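Local atomic coordinates of FMN Adenylyltransferase (Candida glabrata, PDB entry 3FWK), a protein that catalyses the transfer of an adenylyl group from ATP to FMN, producing FAD and pyrophosphate in the final step of FAD biosynthesis. Residues Ile32-Thr35 against Gln36-Ile39; Asn40-Lys43 against Ser44-Asn48; Glu149-Glu152 against Thr153-Gln156; Leu248-Asn251 against Phe252-Glu255; Leu294-Asp297 against Lys298-Arg301. All blocks are in the same frame, centred on the assembly; numbering follows the deposited sequence. Where two conformers were deposited one is given.

How the contacts relate
Contacts 1 and 2 are successive parts of the long helix 31-50, both partly buried, with one flank packed into the protein and the other at the surface. Contact 3 is also helical but lies across the chain, on helix 147-157, about 35 Å from contact 1 between centres; it turns two phenylalanines onto the central sheet. Contacts 4 and 5 pass from loop into helix: contact 4 enters helix 253-257 through water bridges, contact 5 is a charged 3-10 turn. They meet where F252 packs on V295, and contact 4 also meets contact 1, through I32 and E255. Backbone bonds dominate contacts 1 to 3, water bridges shape contact 4, and contact 5 adds a salt bridge to its backbone turn.

Contact 1 of 5, residues Ile32-Thr35 against Gln36-Ile39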
loop_
_atom_site.group_PDB
_atom_site.type_symbol
_atom_site.label_atom_id
_atom_site.label_comp_id
_atom_site.label_asym_id
_atom_site.label_seq_id
_atom_site.Cartn_x
_atom_site.Cartn_y
_atom_site.Cartn_z
ATOM N N ILE A 32 11.959 -14.011 0.867
ATOM C CA ILE A 32 12.770 -12.798 0.972
ATOM C C ILE A 32 13.532 -12.566 -0.335
ATOM O O ILE A 32 13.537 -11.460 -0.867
ATOM C CB ILE A 32 13.686 -12.811 2.189
ATOM C CG1 ILE A 32 12.865 -12.649 3.457
ATOM C CG2 ILE A 32 14.736 -11.727 2.078
ATOM C CD1 ILE A 32 13.621 -12.995 4.726
ATOM N N ALA A 33 14.182 -13.606 -0.887
ATOM C CA ALA A 33 14.904 -13.400 -2.140
ATOM C C ALA A 33 13.963 -12.995 -3.281
ATOM O O ALA A 33 14.307 -12.118 -4.071
ATOM C CB ALA A 33 15.678 -14.673 -2.524
ATOM N N GLN A 34 12.779 -13.600 -3.349
ATOM C CA GLN A 34 11.812 -13.223 -4.356
ATOM C C GLN A 34 11.383 -11.739 -4.204
ATOM O O GLN A 34 11.203 -11.031 -5.190
ATOM C CB GLN A 34 10.606 -14.138 -4.257
ATOM C CG GLN A 34 9.566 -13.949 -5.358
ATOM C CD GLN A 34 8.314 -14.730 -5.047
ATOM O OE1 GLN A 34 7.655 -14.493 -4.043
ATOM N NE2 GLN A 34 7.987 -15.707 -5.896
ATOM N N THR A 35 11.241 -11.309 -2.958
ATOM C CA THR A 35 10.895 -9.912 -2.663
ATOM C C THR A 35 12.027 -8.977 -3.070
ATOM O O THR A 35 11.785 -7.905 -3.618
ATOM C CB THR A 35 10.532 -9.751 -1.168
ATOM O OG1 THR A 35 9.532 -10.699 -0.827
ATOM C CG2 THR A 35 10.046 -8.336 -0.875
ATOM N N GLN A 36 13.280 -9.370 -2.798
ATOM C CA GLN A 36 14.403 -8.589 -3.270
ATOM C C GLN A 36 14.370 -8.394 -4.783
ATOM O O GLN A 36 14.620 -7.294 -5.291
ATOM C CB GLN A 36 15.752 -9.210 -2.823
ATOM C CG GLN A 36 15.875 -9.202 -1.294
ATOM C CD GLN A 36 17.036 -10.011 -0.768
ATOM O OE1 GLN A 36 17.428 -10.985 -1.378
ATOM N NE2 GLN A 36 17.561 -9.649 0.385
ATOM N N ARG A 37 14.127 -9.486 -5.511
ATOM C CA ARG A 37 14.001 -9.392 -6.952
ATOM C C ARG A 37 12.867 -8.443 -7.373
ATOM O O ARG A 37 13.035 -7.649 -8.317
ATOM C CB ARG A 37 13.807 -10.787 -7.564
ATOM C CG ARG A 37 15.044 -11.698 -7.338
ATOM C CD ARG A 37 14.924 -13.031 -8.149
ATOM N NE ARG A 37 13.757 -13.865 -7.864
ATOM C CZ ARG A 37 13.692 -14.808 -6.930
ATOM N NH1 ARG A 37 14.689 -14.959 -6.061
ATOM N NH2 ARG A 37 12.619 -15.570 -6.835
ATOM N N ALA A 38 11.748 -8.507 -6.658
ATOM C CA ALA A 38 10.611 -7.634 -6.984
ATOM C C ALA A 38 10.977 -6.168 -6.721
ATOM O O ALA A 38 10.602 -5.282 -7.522
ATOM C CB ALA A 38 9.418 -8.036 -6.143
ATOM N N ILE A 39 11.721 -5.913 -5.648
ATOM C CA ILE A 39 12.208 -4.539 -5.377
ATOM C C ILE A 39 13.090 -4.031 -6.486
ATOM O O ILE A 39 12.960 -2.896 -6.957
ATOM C CB ILE A 39 12.931 -4.470 -4.012
ATOM C CG1 ILE A 39 11.954 -4.717 -2.869
ATOM C CG2 ILE A 39 13.707 -3.166 -3.868
ATOM C CD1 ILE A 39 12.629 -5.037 -1.515
#
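Backbone hydrogen bonds tie I32-T35 to Q36-I39 in an unbroken i to i+4 series. The amide N of Q36 lies 2.9 Å from O of I32, R37 and A38 follow onto A33 and Q34, and N of I39 closes the run 2.8 Å from O of T35.

The side-chain contacts are van der Waals in kind. R37 bends at its third torsion (chi3 -59°), which folds the guanidinium back along the preceding turn, one face laid over CA of Q34. NH2 of R37 then lies 3.6 Å from CB of Q34, and its NH1 3.7 Å from CB of A33. Q36 runs extended past I32, its NE2 3.9 Å from CG2 of that isoleucine, while CG1 of I39 rests 3.3 Å from O of T35.

Polar ends find partners outside the two segments: NE2 of Q36 bonds the carbonyls of Y21 and I24, OE1 of Q34 bonds N204, and OG1 of T35 bonds both I31 O and N204.

I32, T35 and I39 pack on Y21 of helix 7-23 and on helix 202-212, whereas R37 lies exposed. This division of faces is that of an amphipathic alpha-helix laid along the side of an alpha/beta domain.

Contact 2 of 5, residues Asn40-Lys43 against Ser44-Asn48; sequences NTTK and SILIN
K43 and I47 are joined one turn apart through the backbone, N of I47 lying 2.8 Å from O of K43 in a nearly straight bond (167° at the hydrogen). The lysine chain itself leaves the turn: CG stands beside its own backbone N and the rest is extended (chi2 -172°), carrying NZ to a salt bridge with E84 of helix 69-86. I47 also packs on E84.

S44 is held by its amide, 3.0 Å from O of N40, with its CB 3.6 Å from the carbonyl oxygens of both N40 and T41. Its O accepts N of N48 at 2.9 Å, near the point where the helix widens into a pi-type turn over 45-48.

T42 gives its O to N of L46 (3.0 Å), and its methyl CG2 lies 4.2 Å from CD1 of L46. The buried hydroxyl is hydrogen-bonded to A38 O, P196 O and W200 NE1. CG2 of T41 and CD1 of I45 meet at 4.0 Å.

Two polar groups thus tie the helix to its surroundings: the T42 hydroxyl joins it to the loop around P196, and the K43-E84 salt bridge adds an ionic link to helix 69-86, where K43 and L46 also touch C81.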
loop_
_atom_site.group_PDB
_atom_site.type_symbol
_atom_site.label_atom_id
_atom_site.label_comp_id
_atom_site.label_asym_id
_atom_site.label_seq_id
_atom_site.Cartn_x
_atom_site.Cartn_y
_atom_site.Cartn_z
ATOM N N ASN A 40 14.026 -4.872 -6.933
ATOM C CA ASN A 40 14.908 -4.457 -8.010
ATOM C C ASN A 40 14.158 -4.124 -9.299
ATOM O O ASN A 40 14.487 -3.155 -9.970
ATOM C CB ASN A 40 15.987 -5.513 -8.236
ATOM C CG ASN A 40 16.998 -5.539 -7.107
ATOM O OD1 ASN A 40 17.250 -4.523 -6.476
ATOM N ND2 ASN A 40 17.564 -6.709 -6.853
ATOM N N THR A 41 13.139 -4.920 -9.626
ATOM C CA THR A 41 12.338 -4.592 -10.799
ATOM C C THR A 41 11.592 -3.269 -10.618
ATOM O O THR A 41 11.584 -2.425 -11.539
ATOM C CB THR A 41 11.342 -5.707 -11.105
ATOM O OG1 THR A 41 12.100 -6.865 -11.440
ATOM C CG2 THR A 41 10.426 -5.378 -12.288
ATOM N N THR A 42 10.986 -3.062 -9.440
ATOM C CA THR A 42 10.288 -1.786 -9.188
ATOM C C THR A 42 11.243 -0.592 -9.298
ATOM O O THR A 42 10.908 0.440 -9.872
ATOM C CB THR A 42 9.601 -1.856 -7.824
ATOM O OG1 THR A 42 8.585 -2.854 -7.860
ATOM C CG2 THR A 42 9.031 -0.488 -7.412
ATOM N N LYS A 43 12.426 -0.728 -8.691
ATOM C CA LYS A 43 13.422 0.351 -8.750
ATOM C C LYS A 43 13.804 0.676 -10.175
ATOM O O LYS A 43 13.922 1.837 -10.536
ATOM C CB LYS A 43 14.697 -0.042 -7.991
ATOM C CG LYS A 43 14.621 0.001 -6.494
ATOM C CD LYS A 43 16.079 -0.229 -5.959
ATOM C CE LYS A 43 16.236 -0.069 -4.488
ATOM N NZ LYS A 43 17.687 0.278 -4.209
ATOM N N SER A 44 13.990 -0.350 -11.012
ATOM C CA SER A 44 14.342 -0.067 -12.391
ATOM C C SER A 44 13.217 0.653 -13.135
ATOM O O SER A 44 13.471 1.577 -13.906
ATOM C CB SER A 44 14.703 -1.365 -13.094
ATOM O OG SER A 44 15.117 -1.091 -14.403
ATOM N N ILE A 45 11.969 0.244 -12.908
ATOM C CA ILE A 45 10.851 0.910 -13.551
ATOM C C ILE A 45 10.870 2.395 -13.163
ATOM O O ILE A 45 10.697 3.262 -14.026
ATOM C CB ILE A 45 9.520 0.228 -13.151
ATOM C CG1 ILE A 45 9.433 -1.165 -13.817
ATOM C CG2 ILE A 45 8.326 1.090 -13.540
ATOM C CD1 ILE A 45 8.378 -2.069 -13.189
ATOM N N LEU A 46 11.052 2.711 -11.873
ATOM C CA LEU A 46 11.000 4.105 -11.464
ATOM C C LEU A 46 12.232 4.889 -11.888
ATOM O O LEU A 46 12.134 5.966 -12.500
ATOM C CB LEU A 46 10.764 4.192 -9.960
ATOM C CG LEU A 46 9.355 3.799 -9.523
ATOM C CD1 LEU A 46 9.253 3.688 -8.017
ATOM C CD2 LEU A 46 8.295 4.734 -10.091
ATOM N N ILE A 47 13.419 4.375 -11.547
ATOM C CA ILE A 47 14.641 5.137 -11.771
ATOM C C ILE A 47 15.014 5.192 -13.253
ATOM O O ILE A 47 15.473 6.226 -13.743
ATOM C CB ILE A 47 15.786 4.532 -10.935
ATOM C CG1 ILE A 47 15.469 4.710 -9.445
ATOM C CG2 ILE A 47 17.145 5.134 -11.315
ATOM C CD1 ILE A 47 16.375 3.971 -8.472
ATOM N N ASN A 48 14.833 4.090 -13.972
ATOM C CA ASN A 48 15.238 4.024 -15.374
ATOM C C ASN A 48 14.150 4.394 -16.340
ATOM O O ASN A 48 14.435 4.994 -17.361
ATOM C CB ASN A 48 15.797 2.633 -15.730
ATOM C CG ASN A 48 17.002 2.257 -14.886
ATOM O OD1 ASN A 48 17.820 3.107 -14.569
ATOM N ND2 ASN A 48 17.109 0.989 -14.528
#

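Contact 3 of 5, residues Glu149-Glu152 against Thr153-Gln156; sequences EAFE and TFLQ
F151 and L155 share the shortest of four backbone bonds here, N of L155 standing 2.9 Å from O of F151. F154 pairs likewise with A150 at 3.0 Å between N and O, T153 with E149, and Q156 with E152. The carbonyl of E149 has a second partner: a water donates to it at 2.8 Å and lies 3.2 Å from OG1 of T153, linking the two residues on the solvent side.

E152 bends at its second torsion (chi2 56°), which turns the carboxylate toward Q156. The two side chains cross at about a right angle, the carboxylate and amide planes turned 71° from each other, and OE2 of E152 remains 3.9 Å from NE2 of Q156, a loose polar approach.

Inward, the rings of F151 and F154 lie side by side and point the same way. CD2 of F154 comes to the edge of the F151 ring, 4.2 Å from CD1. Both rings reach strands 61-64, 107-111 and 163-165; F151 also stacks on W188, and F154 meets Y137 edge-to-face.

The aromatic pair therefore seals the helix onto the sheet of this Rossmann-like fold by apolar packing, while on the solvent side one water links the E149 carbonyl to the T153 hydroxyl, and E152 and Q156 approach without a direct bond.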
loop_
_atom_site.group_PDB
_atom_site.type_symbol
_atom_site.label_atom_id
_atom_site.label_comp_id
_atom_site.label_asym_id
_atom_site.label_seq_id
_atom_site.Cartn_x
_atom_site.Cartn_y
_atom_site.Cartn_z
ATOM N N GLU A 149 -14.598 9.587 -13.345
ATOM C CA GLU A 149 -15.164 10.928 -13.130
ATOM C C GLU A 149 -14.414 11.683 -12.025
ATOM O O GLU A 149 -14.124 12.877 -12.133
ATOM C CB GLU A 149 -16.675 10.843 -12.805
ATOM C CG GLU A 149 -17.527 10.465 -14.041
ATOM C CD GLU A 149 -18.941 10.067 -13.709
ATOM O OE1 GLU A 149 -19.272 9.637 -12.588
ATOM O OE2 GLU A 149 -19.775 10.144 -14.635
ATOM N N ALA A 150 -14.092 10.986 -10.935
ATOM C CA ALA A 150 -13.346 11.622 -9.847
ATOM C C ALA A 150 -11.970 12.079 -10.337
ATOM O O ALA A 150 -11.479 13.151 -9.951
ATOM C CB ALA A 150 -13.202 10.647 -8.657
ATOM N N PHE A 151 -11.332 11.283 -11.192
ATOM C CA PHE A 151 -10.019 11.645 -11.724
ATOM C C PHE A 151 -10.140 12.781 -12.736
ATOM O O PHE A 151 -9.222 13.583 -12.858
ATOM C CB PHE A 151 -9.288 10.426 -12.304
ATOM C CG PHE A 151 -8.429 9.725 -11.312
ATOM C CD1 PHE A 151 -7.247 10.291 -10.870
ATOM C CD2 PHE A 151 -8.789 8.484 -10.841
ATOM C CE1 PHE A 151 -6.408 9.597 -9.954
ATOM C CE2 PHE A 151 -7.987 7.800 -9.910
ATOM C CZ PHE A 151 -6.810 8.354 -9.471
ATOM N N GLU A 152 -11.259 12.878 -13.446
ATOM C CA GLU A 152 -11.451 14.032 -14.344
ATOM C C GLU A 152 -11.482 15.325 -13.551
ATOM O O GLU A 152 -10.861 16.326 -13.940
ATOM C CB GLU A 152 -12.729 13.859 -15.159
ATOM C CG GLU A 152 -13.035 15.056 -16.041
ATOM C CD GLU A 152 -11.889 15.398 -16.984
ATOM O OE1 GLU A 152 -11.321 14.459 -17.608
ATOM O OE2 GLU A 152 -11.559 16.613 -17.084
ATOM N N THR A 153 -12.181 15.313 -12.420
ATOM C CA THR A 153 -12.209 16.480 -11.552
ATOM C C THR A 153 -10.834 16.808 -10.991
ATOM O O THR A 153 -10.414 17.974 -10.966
ATOM C CB THR A 153 -13.245 16.292 -10.433
ATOM O OG1 THR A 153 -14.525 16.152 -11.049
ATOM C CG2 THR A 153 -13.203 17.455 -9.441
ATOM N N PHE A 154 -10.102 15.780 -10.581
ATOM C CA PHE A 154 -8.732 15.945 -10.133
ATOM C C PHE A 154 -7.857 16.622 -11.184
ATOM O O PHE A 154 -7.110 17.550 -10.880
ATOM C CB PHE A 154 -8.169 14.573 -9.755
ATOM C CG PHE A 154 -6.712 14.590 -9.533
ATOM C CD1 PHE A 154 -6.195 15.039 -8.352
ATOM C CD2 PHE A 154 -5.846 14.189 -10.547
ATOM C CE1 PHE A 154 -4.797 15.073 -8.136
ATOM C CE2 PHE A 154 -4.466 14.232 -10.369
ATOM C CZ PHE A 154 -3.943 14.634 -9.181
ATOM N N LEU A 155 -7.971 16.200 -12.428
ATOM C CA LEU A 155 -7.145 16.806 -13.477
ATOM C C LEU A 155 -7.524 18.281 -13.749
ATOM O O LEU A 155 -6.634 19.094 -14.058
ATOM C CB LEU A 155 -7.168 15.941 -14.746
ATOM C CG LEU A 155 -5.922 15.120 -15.130
ATOM C CD1 LEU A 155 -4.768 16.027 -15.592
ATOM C CD2 LEU A 155 -5.483 14.155 -14.015
ATOM N N GLN A 156 -8.790 18.657 -13.528
ATOM C CA GLN A 156 -9.184 20.089 -13.613
ATOM C C GLN A 156 -8.489 20.916 -12.529
ATOM O O GLN A 156 -8.139 22.075 -12.758
ATOM C CB GLN A 156 -10.702 20.247 -13.465
ATOM C CG GLN A 156 -11.515 19.697 -14.623
ATOM C CD GLN A 156 -13.038 19.630 -14.328
ATOM O OE1 GLN A 156 -13.485 19.830 -13.187
ATOM N NE2 GLN A 156 -13.827 19.322 -15.361
HETATM O O HOH W 1 -16.081 14.563 -13.317
#

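Contact 4 of 5, residues Leu248-Asn251 against Phe252-Glu255; sequences LKLN and FEWE
L250 meets F252 because its CG stands opposite the backbone N (chi1 177°), throwing the isobutyl group forward along the chain, while the phenylalanine keeps CG beside its own N (chi1 -52°) and swings its ring back beneath N251. The two side chains cross at about a right angle, CD1 of L250 lying 4.2 Å from CD2 of F252. Above the ring, CB of N251 makes a CH-pi contact, 4.0 Å from the centroid and only 7° off the normal. E255 bends at its second torsion, so that its carboxyl carbon CD comes to the edge of the same ring, in its plane.

F252 occupies the N-cap position of helix 253-257, and the amides of E253 and W254, the first two of the helix, are each met by a water. One molecule donates to O of L250 (2.8 Å) and accepts from N of E253 (3.0 Å). Another accepts from N of W254 and donates to O of N251 and to OE1 of E255, the last at 2.7 Å. A third bridges O of N251 and OE2 of E255, again at 2.7 Å from OE2. The carboxylate near this helix start would be favoured by the helix dipole; OE2 is further bonded to OG of S207. The buried F252 ring also packs on I31, L210 and V295, which brings the incoming loop against helices 31-50 and 202-212.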
loop_
_atom_site.group_PDB
_atom_site.type_symbol
_atom_site.label_atom_id
_atom_site.label_comp_id
_atom_site.label_asym_id
_atom_site.label_seq_id
_atom_site.Cartn_x
_atom_site.Cartn_y
_atom_site.Cartn_z
ATOM N N LEU A 248 -2.075 -22.431 11.487
ATOM C CA LEU A 248 -1.355 -21.838 10.380
ATOM C C LEU A 248 0.042 -21.496 10.846
ATOM O O LEU A 248 0.267 -21.135 12.020
ATOM C CB LEU A 248 -2.040 -20.581 9.874
ATOM C CG LEU A 248 -3.448 -20.778 9.353
ATOM C CD1 LEU A 248 -3.994 -19.484 8.770
ATOM C CD2 LEU A 248 -3.481 -21.861 8.289
ATOM N N LYS A 249 0.965 -21.566 9.897
ATOM C CA LYS A 249 2.347 -21.253 10.192
ATOM C C LYS A 249 2.700 -19.901 9.609
ATOM O O LYS A 249 2.136 -19.455 8.605
ATOM C CB LYS A 249 3.298 -22.340 9.687
ATOM C CG LYS A 249 3.070 -23.712 10.352
ATOM C CD LYS A 249 4.058 -24.758 9.852
ATOM C CE LYS A 249 3.382 -26.111 9.686
ATOM N NZ LYS A 249 2.487 -26.112 8.502
ATOM N N LEU A 250 3.613 -19.241 10.254
ATOM C CA LEU A 250 4.001 -17.895 9.885
ATOM C C LEU A 250 5.208 -17.939 8.964
ATOM O O LEU A 250 6.238 -18.507 9.321
ATOM C CB LEU A 250 4.333 -17.121 11.151
ATOM C CG LEU A 250 4.847 -15.679 10.974
ATOM C CD1 LEU A 250 3.889 -14.775 10.186
ATOM C CD2 LEU A 250 5.105 -15.040 12.334
ATOM N N ASN A 251 5.105 -17.299 7.799
ATOM C CA ASN A 251 6.199 -17.216 6.840
ATOM C C ASN A 251 7.135 -16.035 7.041
ATOM O O ASN A 251 8.154 -15.952 6.343
ATOM C CB ASN A 251 5.687 -17.203 5.399
ATOM C CG ASN A 251 5.225 -18.557 4.959
ATOM O OD1 ASN A 251 6.064 -19.444 4.739
ATOM N ND2 ASN A 251 3.910 -18.757 4.817
ATOM N N PHE A 252 6.825 -15.133 7.989
ATOM C CA PHE A 252 7.520 -13.864 8.104
ATOM C C PHE A 252 8.145 -13.667 9.473
ATOM O O PHE A 252 8.340 -12.538 9.918
ATOM C CB PHE A 252 6.559 -12.712 7.765
ATOM C CG PHE A 252 5.871 -12.923 6.445
ATOM C CD1 PHE A 252 6.627 -12.929 5.271
ATOM C CD2 PHE A 252 4.505 -13.254 6.373
ATOM C CE1 PHE A 252 6.014 -13.177 4.034
ATOM C CE2 PHE A 252 3.909 -13.518 5.131
ATOM C CZ PHE A 252 4.658 -13.473 3.980
ATOM N N GLU A 253 8.501 -14.765 10.123
ATOM C CA GLU A 253 9.107 -14.675 11.434
ATOM C C GLU A 253 10.387 -13.856 11.444
ATOM O O GLU A 253 10.586 -13.010 12.329
ATOM C CB GLU A 253 9.349 -16.080 12.021
ATOM C CG GLU A 253 8.087 -16.731 12.571
ATOM C CD GLU A 253 8.203 -18.232 12.863
ATOM O OE1 GLU A 253 9.256 -18.846 12.563
ATOM O OE2 GLU A 253 7.206 -18.797 13.369
ATOM N N TRP A 254 11.261 -14.086 10.469
ATOM C CA TRP A 254 12.539 -13.377 10.470
ATOM C C TRP A 254 12.323 -11.884 10.317
ATOM O O TRP A 254 12.921 -11.079 11.028
ATOM C CB TRP A 254 13.481 -13.925 9.391
ATOM C CG TRP A 254 14.854 -13.408 9.609
ATOM C CD1 TRP A 254 15.871 -14.010 10.346
ATOM C CD2 TRP A 254 15.378 -12.170 9.138
ATOM N NE1 TRP A 254 16.981 -13.218 10.324
ATOM C CE2 TRP A 254 16.716 -12.075 9.613
ATOM C CE3 TRP A 254 14.842 -11.110 8.369
ATOM C CZ2 TRP A 254 17.513 -10.967 9.355
ATOM C CZ3 TRP A 254 15.620 -10.016 8.115
ATOM C CH2 TRP A 254 16.956 -9.944 8.605
ATOM N N GLU A 255 11.469 -11.510 9.365
ATOM C CA GLU A 255 11.217 -10.109 9.082
ATOM C C GLU A 255 10.673 -9.406 10.301
ATOM O O GLU A 255 11.061 -8.255 10.564
ATOM C CB GLU A 255 10.191 -9.981 7.944
ATOM C CG GLU A 255 10.683 -10.449 6.590
ATOM C CD GLU A 255 10.359 -11.924 6.267
ATOM O OE1 GLU A 255 10.463 -12.770 7.173
ATOM O OE2 GLU A 255 9.986 -12.193 5.099
HETATM O O HOH W 2 8.841 -17.585 9.204
HETATM O O HOH W 3 4.365 -20.134 12.927
HETATM O O HOH W 4 9.755 -14.786 4.332
HETATM O O HOH W 5 11.015 -15.377 7.662
#

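Contact 5 of 5, residues Leu294-Asp297 against Lys298-Arg301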
loop_
_atom_site.group_PDB
_atom_site.type_symbol
_atom_site.label_atom_id
_atom_site.label_comp_id
_atom_site.label_asym_id
_atom_site.label_seq_id
_atom_site.Cartn_x
_atom_site.Cartn_y
_atom_site.Cartn_z
ATOM N N LEU A 294 -1.911 -15.128 5.545
ATOM C CA LEU A 294 -2.349 -15.531 4.203
ATOM C C LEU A 294 -1.301 -15.195 3.154
ATOM O O LEU A 294 -0.897 -14.032 3.044
ATOM C CB LEU A 294 -3.654 -14.790 3.836
ATOM C CG LEU A 294 -4.283 -15.350 2.547
ATOM C CD1 LEU A 294 -5.089 -16.615 2.874
ATOM C CD2 LEU A 294 -5.177 -14.329 1.831
ATOM N N VAL A 295 -0.886 -16.196 2.367
ATOM C CA VAL A 295 0.064 -15.939 1.299
ATOM C C VAL A 295 -0.459 -16.402 -0.058
ATOM O O VAL A 295 0.228 -16.225 -1.062
ATOM C CB VAL A 295 1.464 -16.549 1.570
ATOM C CG1 VAL A 295 2.119 -15.830 2.777
ATOM C CG2 VAL A 295 1.345 -18.062 1.817
ATOM N N ASP A 296 -1.681 -16.923 -0.124
ATOM C CA ASP A 296 -2.269 -17.319 -1.415
ATOM C C ASP A 296 -3.044 -16.165 -2.028
ATOM O O ASP A 296 -4.123 -15.799 -1.559
ATOM C CB ASP A 296 -3.162 -18.544 -1.177
ATOM C CG ASP A 296 -3.752 -19.116 -2.456
ATOM O OD1 ASP A 296 -3.679 -18.464 -3.539
ATOM O OD2 ASP A 296 -4.310 -20.232 -2.353
ATOM N N ASP A 297 -2.503 -15.611 -3.126
ATOM C CA ASP A 297 -3.115 -14.488 -3.806
ATOM C C ASP A 297 -4.549 -14.760 -4.192
ATOM O O ASP A 297 -5.338 -13.819 -4.231
ATOM C CB ASP A 297 -2.338 -14.088 -5.061
ATOM C CG ASP A 297 -0.884 -13.714 -4.744
ATOM O OD1 ASP A 297 -0.550 -12.523 -4.801
ATOM O OD2 ASP A 297 -0.074 -14.633 -4.397
ATOM N N LYS A 298 -4.884 -16.015 -4.485
ATOM C CA LYS A 298 -6.247 -16.323 -4.958
ATOM C C LYS A 298 -7.278 -16.119 -3.872
ATOM O O LYS A 298 -8.454 -16.000 -4.179
ATOM C CB LYS A 298 -6.346 -17.764 -5.444
ATOM C CG LYS A 298 -5.527 -18.007 -6.718
ATOM C CD LYS A 298 -5.604 -19.440 -7.216
ATOM C CE LYS A 298 -4.966 -20.437 -6.272
ATOM N NZ LYS A 298 -3.582 -20.042 -5.857
ATOM N N LEU A 299 -6.847 -16.114 -2.607
ATOM C CA LEU A 299 -7.765 -16.026 -1.477
ATOM C C LEU A 299 -7.760 -14.657 -0.812
ATOM O O LEU A 299 -8.438 -14.447 0.201
ATOM C CB LEU A 299 -7.406 -17.079 -0.446
ATOM C CG LEU A 299 -7.435 -18.531 -0.940
ATOM C CD1 LEU A 299 -6.969 -19.445 0.186
ATOM C CD2 LEU A 299 -8.803 -18.935 -1.438
ATOM N N GLU A 300 -7.067 -13.692 -1.407
ATOM C CA GLU A 300 -6.929 -12.381 -0.820
ATOM C C GLU A 300 -8.266 -11.685 -0.548
ATOM O O GLU A 300 -8.398 -10.985 0.458
ATOM C CB GLU A 300 -6.024 -11.524 -1.711
ATOM C CG GLU A 300 -5.655 -10.174 -1.131
ATOM C CD GLU A 300 -4.599 -9.447 -1.942
ATOM O OE1 GLU A 300 -3.977 -10.064 -2.825
ATOM O OE2 GLU A 300 -4.383 -8.247 -1.687
ATOM N N ARG A 301 -9.238 -11.885 -1.436
ATOM C CA ARG A 301 -10.544 -11.269 -1.332
ATOM C C ARG A 301 -11.610 -12.252 -0.866
ATOM O O ARG A 301 -12.791 -11.988 -1.042
ATOM C CB ARG A 301 -10.897 -10.595 -2.658
ATOM C CG ARG A 301 -9.951 -9.447 -2.934
ATOM C CD ARG A 301 -10.057 -8.853 -4.327
ATOM N NE ARG A 301 -9.408 -7.518 -4.398
ATOM C CZ ARG A 301 -8.090 -7.259 -4.538
ATOM N NH1 ARG A 301 -7.679 -5.995 -4.590
ATOM N NH2 ARG A 301 -7.180 -8.225 -4.628
HETATM O O HOH W 6 -4.693 -11.207 -5.103
#
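D296 and K298 cross at a slant, with OD1 of the aspartate between two donors of the lysine. CG of D296 lies opposite its backbone N (chi1 -176°), sending the carboxylate forward over the turn; K298 doubles back at its third and fourth torsions to bring NZ to OD1. The salt bridge, 2.8 Å from NZ of K298 to OD1 of D296, arrives on the syn side. The backbone N of K298 lies 2.9 Å from OD1 of D296, reaching it from the opposite face, 42° out of the carboxylate plane. Two bonds from opposite faces should restrict rotation of the carboxylate. The other branch, OD2, lies alongside the methyl CD1 of L299.

The bond from N of K298 makes an Asx turn, and it overlaps a backbone i to i+3 turn in which N of L299 lies 2.9 Å from O of D296, well above the carbonyl plane (47°). That bond belongs to the short 3-10 segment that includes D297, K298 and L299, and a weak one from N of E300 to O of D297 comes next.

On the buried flank, L294 crosses L299 at about a right angle: CD1 of L294 is 4.1 Å from CB of L299, and its CD2 is 3.6 Å from O of L299. A water spans O of D297 (2.8 Å) and OE1 of E300 (2.6 Å), donating to both. OD1 of D297 takes the amide of L202 and R169, which, shared with OE1 of E300, probably eases the like charges of the two acids. OE2 of E300 forms a salt bridge with K69, and its side chain packs on L202.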